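Local structure of putative peptidase M23 (Pseudomonas aeruginosa PAO1, 2HSI) at residues A[180-193]-A[255-267]. The protein is a putative zinc metallopeptidase of the M23 family, probably acting as an endopeptidase on peptide cross-links of the bacterial cell wall. Residues are numbered along the deposited sequence; the frame is centred on the assembly and turned at random.
With ZN (zinc ion), chain C.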
ATOM      1  N   HIS A 180     -13.255   3.587   6.440  1.00 50.26           N
ATOM      2  CA  HIS A 180     -11.900   3.838   6.944  1.00 48.70           C
ATOM      3  C   HIS A 180     -10.876   3.052   6.118  1.00 50.04           C
ATOM      4  O   HIS A 180     -10.755   1.831   6.252  1.00 48.60           O
ATOM      5  CB  HIS A 180     -11.803   3.502   8.436  1.00 47.62           C
ATOM      6  CG  HIS A 180     -10.572   4.033   9.104  1.00 39.20           C
ATOM      7  ND1 HIS A 180      -9.662   3.219   9.744  1.00 35.86           N
ATOM      8  CD2 HIS A 180     -10.104   5.296   9.242  1.00 41.20           C
ATOM      9  CE1 HIS A 180      -8.687   3.956  10.245  1.00 35.22           C
ATOM     10  NE2 HIS A 180      -8.930   5.220   9.951  1.00 37.47           N
ATOM     11  N   SER A 181     -10.152   3.773   5.263  1.00 49.42           N
ATOM     12  CA  SER A 181      -9.326   3.169   4.211  1.00 50.49           C
ATOM     13  C   SER A 181      -7.905   2.781   4.639  1.00 46.39           C
ATOM     14  O   SER A 181      -7.092   2.372   3.796  1.00 39.20           O
ATOM     15  CB  SER A 181      -9.284   4.087   2.982  1.00 46.55           C
ATOM     16  OG  SER A 181      -8.774   5.366   3.320  1.00 55.94           O
ATOM     17  N   GLY A 182      -7.615   2.900   5.937  1.00 43.02           N
ATOM     18  CA  GLY A 182      -6.308   2.515   6.483  1.00 36.95           C
ATOM     19  C   GLY A 182      -6.342   2.036   7.922  1.00 37.41           C
ATOM     20  O   GLY A 182      -7.394   1.658   8.431  1.00 34.67           O
ATOM     21  N   LEU A 183      -5.180   2.062   8.570  1.00 31.66           N
ATOM     22  CA  LEU A 183      -5.019   1.602   9.948  1.00 33.02           C
ATOM     23  C   LEU A 183      -4.541   2.729  10.869  1.00 33.51           C
ATOM     24  O   LEU A 183      -3.586   3.439  10.549  1.00 28.94           O
ATOM     25  CB  LEU A 183      -4.045   0.415   9.993  1.00 26.90           C
ATOM     26  CG  LEU A 183      -3.574  -0.175  11.328  1.00 37.78           C
ATOM     27  CD1 LEU A 183      -4.733  -0.773  12.131  1.00 31.42           C
ATOM     28  CD2 LEU A 183      -2.476  -1.210  11.082  1.00 36.47           C
ATOM     29  N   ASP A 184      -5.210   2.886  12.011  1.00 30.48           N
ATOM     30  CA  ASP A 184      -4.810   3.889  13.003  1.00 34.64           C
ATOM     31  C   ASP A 184      -3.948   3.303  14.106  1.00 36.13           C
ATOM     32  O   ASP A 184      -4.040   2.112  14.415  1.00 37.31           O
ATOM     33  CB  ASP A 184      -6.029   4.560  13.634  1.00 37.29           C
ATOM     34  CG  ASP A 184      -6.588   5.671  12.792  1.00 44.38           C
ATOM     35  OD1 ASP A 184      -6.077   5.902  11.672  1.00 35.06           O
ATOM     36  OD2 ASP A 184      -7.556   6.315  13.243  1.00 45.49           O
ATOM     37  N   PHE A 185      -3.117   4.161  14.696  1.00 36.97           N
ATOM     38  CA  PHE A 185      -2.335   3.820  15.873  1.00 32.80           C
ATOM     39  C   PHE A 185      -2.572   4.871  16.951  1.00 40.91           C
ATOM     40  O   PHE A 185      -2.606   6.074  16.658  1.00 37.08           O
ATOM     41  CB  PHE A 185      -0.844   3.744  15.551  1.00 33.14           C
ATOM     42  CG  PHE A 185      -0.477   2.646  14.588  1.00 33.12           C
ATOM     43  CD1 PHE A 185      -0.066   1.404  15.057  1.00 39.96           C
ATOM     44  CD2 PHE A 185      -0.523   2.862  13.209  1.00 33.71           C
ATOM     45  CE1 PHE A 185       0.278   0.380  14.171  1.00 42.85           C
ATOM     46  CE2 PHE A 185      -0.182   1.848  12.315  1.00 33.11           C
ATOM     47  CZ  PHE A 185       0.217   0.602  12.798  1.00 31.05           C
ATOM     48  N   ALA A 186      -2.754   4.404  18.184  1.00 44.07           N
ATOM     49  CA  ALA A 186      -2.906   5.278  19.345  1.00 47.77           C
ATOM     50  C   ALA A 186      -1.534   5.735  19.837  1.00 44.35           C
ATOM     51  O   ALA A 186      -0.910   5.083  20.681  1.00 40.81           O
ATOM     52  CB  ALA A 186      -3.678   4.568  20.451  1.00 48.90           C
ATOM     53  N   VAL A 187      -1.059   6.838  19.266  1.00 40.77           N
ATOM     54  CA  VAL A 187       0.219   7.456  19.642  1.00 41.10           C
ATOM     55  C   VAL A 187       0.047   8.979  19.721  1.00 41.03           C
ATOM     56  O   VAL A 187      -0.780   9.542  18.998  1.00 40.57           O
ATOM     57  CB  VAL A 187       1.392   7.090  18.665  1.00 43.54           C
ATOM     58  CG1 VAL A 187       1.905   5.673  18.909  1.00 47.09           C
ATOM     59  CG2 VAL A 187       0.997   7.289  17.209  1.00 46.82           C
ATOM     60  N   PRO A 188       0.806   9.650  20.614  1.00 42.62           N
ATOM     61  CA  PRO A 188       0.678  11.109  20.723  1.00 44.86           C
ATOM     62  C   PRO A 188       1.325  11.869  19.561  1.00 48.00           C
ATOM     63  O   PRO A 188       2.083  11.281  18.786  1.00 49.06           O
ATOM     64  CB  PRO A 188       1.410  11.423  22.030  1.00 44.57           C
ATOM     65  CG  PRO A 188       2.434  10.338  22.151  1.00 45.12           C
ATOM     66  CD  PRO A 188       1.784   9.109  21.583  1.00 37.92           C
ATOM     67  N   ALA A 189       1.013  13.161  19.450  1.00 39.54           N
ATOM     68  CA  ALA A 189       1.661  14.056  18.496  1.00 38.72           C
ATOM     69  C   ALA A 189       3.159  14.156  18.770  1.00 40.65           C
ATOM     70  O   ALA A 189       3.585  14.232  19.927  1.00 42.71           O
ATOM     71  CB  ALA A 189       1.019  15.437  18.536  1.00 39.46           C
ATOM     72  N   GLY A 190       3.952  14.136  17.703  1.00 35.79           N
ATOM     73  CA  GLY A 190       5.406  14.174  17.826  1.00 34.16           C
ATOM     74  C   GLY A 190       6.095  12.819  17.807  1.00 32.42           C
ATOM     75  O   GLY A 190       7.322  12.751  17.779  1.00 35.39           O
ATOM     76  N   THR A 191       5.313  11.742  17.846  1.00 30.90           N
ATOM     77  CA  THR A 191       5.843  10.386  17.684  1.00 31.12           C
ATOM     78  C   THR A 191       6.467  10.253  16.285  1.00 28.78           C
ATOM     79  O   THR A 191       5.826  10.613  15.304  1.00 23.06           O
ATOM     80  CB  THR A 191       4.722   9.335  17.880  1.00 35.22           C
ATOM     81  OG1 THR A 191       4.142   9.490  19.183  1.00 37.29           O
ATOM     82  CG2 THR A 191       5.246   7.909  17.727  1.00 25.28           C
ATOM     83  N   PRO A 192       7.732   9.781  16.197  1.00 26.56           N
ATOM     84  CA  PRO A 192       8.382   9.616  14.886  1.00 25.80           C
ATOM     85  C   PRO A 192       7.745   8.491  14.071  1.00 28.62           C
ATOM     86  O   PRO A 192       7.418   7.443  14.629  1.00 23.44           O
ATOM     87  CB  PRO A 192       9.831   9.251  15.246  1.00 30.52           C
ATOM     88  CG  PRO A 192       9.985   9.601  16.697  1.00 34.47           C
ATOM     89  CD  PRO A 192       8.632   9.392  17.296  1.00 33.42           C
ATOM     90  N   ILE A 193       7.554   8.737  12.772  1.00 24.24           N
ATOM     91  CA  ILE A 193       6.967   7.764  11.849  1.00 27.11           C
ATOM     92  C   ILE A 193       8.076   7.201  10.979  1.00 21.58           C
ATOM     93  O   ILE A 193       8.781   7.955  10.310  1.00 22.30           O
ATOM     94  CB  ILE A 193       5.852   8.395  10.962  1.00 25.47           C
ATOM     95  CG1 ILE A 193       4.713   8.929  11.839  1.00 29.43           C
ATOM     96  CG2 ILE A 193       5.291   7.369   9.964  1.00 24.71           C
ATOM     97  CD1 ILE A 193       3.701   9.795  11.089  1.00 25.25           C
ATOM     98  N   ALA A 255      -8.708  16.701  11.267  1.00 56.49           N
ATOM     99  CA  ALA A 255      -8.555  15.731  12.341  1.00 61.09           C
ATOM    100  C   ALA A 255      -8.948  16.345  13.683  1.00 64.49           C
ATOM    101  O   ALA A 255      -8.774  17.548  13.900  1.00 62.34           O
ATOM    102  CB  ALA A 255      -7.123  15.204  12.385  1.00 59.42           C
ATOM    103  N   THR A 256      -9.486  15.509  14.568  1.00 64.91           N
ATOM    104  CA  THR A 256      -9.883  15.920  15.916  1.00 65.58           C
ATOM    105  C   THR A 256      -8.940  15.311  16.967  1.00 64.94           C
ATOM    106  O   THR A 256      -9.236  14.277  17.582  1.00 69.83           O
ATOM    107  CB  THR A 256     -11.389  15.606  16.208  1.00 66.06           C
ATOM    108  OG1 THR A 256     -11.620  15.579  17.623  1.00 73.12           O
ATOM    109  CG2 THR A 256     -11.822  14.265  15.595  1.00 64.79           C
ATOM    110  N   GLY A 257      -7.799  15.968  17.160  1.00 59.26           N
ATOM    111  CA  GLY A 257      -6.721  15.430  17.992  1.00 56.97           C
ATOM    112  C   GLY A 257      -5.745  14.628  17.144  1.00 57.19           C
ATOM    113  O   GLY A 257      -5.969  14.466  15.937  1.00 52.40           O
ATOM    114  N   PRO A 258      -4.660  14.112  17.763  1.00 55.68           N
ATOM    115  CA  PRO A 258      -3.606  13.381  17.050  1.00 53.51           C
ATOM    116  C   PRO A 258      -4.138  12.130  16.349  1.00 57.75           C
ATOM    117  O   PRO A 258      -4.818  11.302  16.967  1.00 56.31           O
ATOM    118  CB  PRO A 258      -2.617  13.002  18.160  1.00 57.17           C
ATOM    119  CG  PRO A 258      -2.914  13.941  19.278  1.00 57.11           C
ATOM    120  CD  PRO A 258      -4.384  14.185  19.210  1.00 57.73           C
ATOM    121  N   HIS A 259      -3.838  12.020  15.056  1.00 53.62           N
ATOM    122  CA  HIS A 259      -4.375  10.957  14.215  1.00 48.51           C
ATOM    123  C   HIS A 259      -3.283  10.377  13.307  1.00 43.82           C
ATOM    124  O   HIS A 259      -3.038  10.859  12.198  1.00 43.24           O
ATOM    125  CB  HIS A 259      -5.599  11.473  13.432  1.00 45.23           C
ATOM    126  CG  HIS A 259      -6.236  10.461  12.522  1.00 47.39           C
ATOM    127  ND1 HIS A 259      -7.118  10.820  11.525  1.00 42.08           N
ATOM    128  CD2 HIS A 259      -6.123   9.113  12.453  1.00 46.96           C
ATOM    129  CE1 HIS A 259      -7.517   9.740  10.879  1.00 45.34           C
ATOM    130  NE2 HIS A 259      -6.925   8.690  11.420  1.00 47.25           N
ATOM    131  N   MET A 260      -2.632   9.338  13.816  1.00 37.42           N
ATOM    132  CA  MET A 260      -1.677   8.542  13.061  1.00 38.02           C
ATOM    133  C   MET A 260      -2.427   7.604  12.098  1.00 32.51           C
ATOM    134  O   MET A 260      -2.997   6.601  12.515  1.00 33.70           O
ATOM    135  CB  MET A 260      -0.802   7.766  14.050  1.00 35.36           C
ATOM    136  CG  MET A 260       0.111   6.708  13.454  1.00 42.43           C
ATOM    137  SD  MET A 260       1.166   7.315  12.147  1.00 43.22           S
ATOM    138  CE  MET A 260       1.513   5.771  11.301  1.00 35.56           C
ATOM    139  N   HIS A 261      -2.453   7.965  10.817  1.00 31.63           N
ATOM    140  CA  HIS A 261      -3.147   7.175   9.798  1.00 29.19           C
ATOM    141  C   HIS A 261      -2.167   6.636   8.758  1.00 26.34           C
ATOM    142  O   HIS A 261      -1.382   7.392   8.179  1.00 23.45           O
ATOM    143  CB  HIS A 261      -4.260   7.993   9.119  1.00 24.72           C
ATOM    144  CG  HIS A 261      -5.069   7.214   8.122  1.00 35.08           C
ATOM    145  ND1 HIS A 261      -6.279   6.633   8.432  1.00 33.36           N
ATOM    146  CD2 HIS A 261      -4.845   6.930   6.817  1.00 39.31           C
ATOM    147  CE1 HIS A 261      -6.761   6.019   7.365  1.00 34.87           C
ATOM    148  NE2 HIS A 261      -5.905   6.181   6.372  1.00 36.95           N
ATOM    149  N   TRP A 262      -2.252   5.329   8.519  1.00 23.21           N
ATOM    150  CA  TRP A 262      -1.398   4.618   7.561  1.00 20.03           C
ATOM    151  C   TRP A 262      -2.243   3.870   6.529  1.00 19.60           C
ATOM    152  O   TRP A 262      -3.058   3.009   6.893  1.00 23.26           O
ATOM    153  CB  TRP A 262      -0.483   3.652   8.323  1.00 24.49           C
ATOM    154  CG  TRP A 262       0.430   2.753   7.485  1.00 17.03           C
ATOM    155  CD1 TRP A 262       0.997   3.040   6.275  1.00 23.07           C
ATOM    156  CD2 TRP A 262       0.897   1.445   7.841  1.00 25.03           C
ATOM    157  NE1 TRP A 262       1.784   1.995   5.859  1.00 18.66           N
ATOM    158  CE2 TRP A 262       1.738   1.002   6.800  1.00 20.08           C
ATOM    159  CE3 TRP A 262       0.680   0.601   8.942  1.00 24.25           C
ATOM    160  CZ2 TRP A 262       2.362  -0.252   6.817  1.00 24.21           C
ATOM    161  CZ3 TRP A 262       1.297  -0.648   8.959  1.00 25.16           C
ATOM    162  CH2 TRP A 262       2.130  -1.062   7.898  1.00 24.39           C
ATOM    163  N   ASN A 263      -2.065   4.222   5.254  1.00 20.10           N
ATOM    164  CA  ASN A 263      -2.650   3.472   4.131  1.00 18.95           C
ATOM    165  C   ASN A 263      -1.609   2.590   3.488  1.00 20.34           C
ATOM    166  O   ASN A 263      -0.460   3.004   3.364  1.00 17.58           O
ATOM    167  CB  ASN A 263      -3.182   4.419   3.049  1.00 17.81           C
ATOM    168  CG  ASN A 263      -4.429   5.160   3.476  1.00 26.25           C
ATOM    169  OD1 ASN A 263      -5.271   4.617   4.186  1.00 24.93           O
ATOM    170  ND2 ASN A 263      -4.557   6.406   3.041  1.00 40.31           N
ATOM    171  N   VAL A 264      -2.014   1.387   3.073  1.00 19.24           N
ATOM    172  CA  VAL A 264      -1.185   0.531   2.218  1.00 16.50           C
ATOM    173  C   VAL A 264      -1.962   0.245   0.943  1.00 20.69           C
ATOM    174  O   VAL A 264      -3.125  -0.154   0.996  1.00 19.04           O
ATOM    175  CB  VAL A 264      -0.773  -0.799   2.897  1.00 15.75           C
ATOM    176  CG1 VAL A 264      -0.099  -1.752   1.882  1.00 17.10           C
ATOM    177  CG2 VAL A 264       0.172  -0.544   4.058  1.00 18.67           C
ATOM    178  N   SER A 265      -1.317   0.467  -0.196  1.00 15.28           N
ATOM    179  CA  SER A 265      -1.931   0.232  -1.486  1.00 17.59           C
ATOM    180  C   SER A 265      -1.125  -0.798  -2.279  1.00 18.15           C
ATOM    181  O   SER A 265       0.103  -0.865  -2.177  1.00 16.46           O
ATOM    182  CB  SER A 265      -2.052   1.548  -2.249  1.00 12.88           C
ATOM    183  OG  SER A 265      -2.811   1.434  -3.450  1.00 18.18           O
ATOM    184  N   LEU A 266      -1.845  -1.601  -3.053  1.00 17.39           N
ATOM    185  CA  LEU A 266      -1.270  -2.536  -4.021  1.00 19.39           C
ATOM    186  C   LEU A 266      -2.164  -2.465  -5.238  1.00 20.07           C
ATOM    187  O   LEU A 266      -3.390  -2.521  -5.105  1.00 22.29           O
ATOM    188  CB  LEU A 266      -1.290  -3.974  -3.490  1.00 16.33           C
ATOM    189  CG  LEU A 266      -0.223  -4.465  -2.508  1.00 20.63           C
ATOM    190  CD1 LEU A 266      -0.718  -5.737  -1.829  1.00 21.83           C
ATOM    191  CD2 LEU A 266       1.095  -4.726  -3.224  1.00 17.49           C
ATOM    192  N   ASN A 267      -1.556  -2.345  -6.416  1.00 14.84           N
ATOM    193  CA  ASN A 267      -2.278  -2.206  -7.694  1.00 18.63           C
ATOM    194  C   ASN A 267      -3.478  -1.258  -7.640  1.00 17.71           C
ATOM    195  O   ASN A 267      -4.565  -1.593  -8.110  1.00 15.58           O
ATOM    196  CB  ASN A 267      -2.669  -3.572  -8.318  1.00 16.12           C
ATOM    197  CG  ASN A 267      -3.382  -4.508  -7.345  1.00 16.98           C
ATOM    198  OD1 ASN A 267      -2.744  -5.314  -6.673  1.00 16.41           O
ATOM    199  ND2 ASN A 267      -4.704  -4.377  -7.238  1.00 16.87           N
TER
HETATM  200 ZN    ZN C 283      -7.285   6.635  10.287  1.00 50.48          ZN
HETATM  201  O   HOH W   1      -4.818   0.947   3.334  1.00 24.76           O
HETATM  202  O   HOH W   2      -7.350   7.895   3.135  1.00 40.96           O
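H180 and D184 from one segment and H259 and H261 from the other close on a single zinc ion. H180 and H259 bind through NE2, but H261 binds by ND1, 2.1 Å from the zinc: its CG, anti to the backbone N, carries the ring toward the metal, and the turn of the ring points ND1 at it with NE2 on the N263 side. That NE2 donates to N263 OD1 (2.8 Å) from above the amide's carbonyl plane, a second-shell bond that helps fix the ring's rotation. D184 binds by OD1, 2.0 Å from the zinc, and its carboxylate stands 74° from the H259 ring plane. ND1 of H180 is held by the carbonyl of P165. Beneath the metal, antiparallel strands 183-185 and 260-266 pair L183 with W262 through two backbone bonds, the L183 N to W262 O one nearly straight (169°). The sheet face away from the zinc is tightly packed: M260 CG lies against F185 CB (3.8 Å), the bend at chi2 (54°) carries SD to I193 CD1, and the edge of F185 meets W262 CE3 (3.7 Å). By contrast, the P258 ring rests loosely near A189 at the exposed end of the contact, and beyond N263 a water joins its ND2 to S181 OG. H180, D184 and H261 are the usual M23 ligands; H259 NE2, at 2.4 Å from the zinc, is an additional, longer bond from a probably catalytic histidine, which would probably give way to water or substrate.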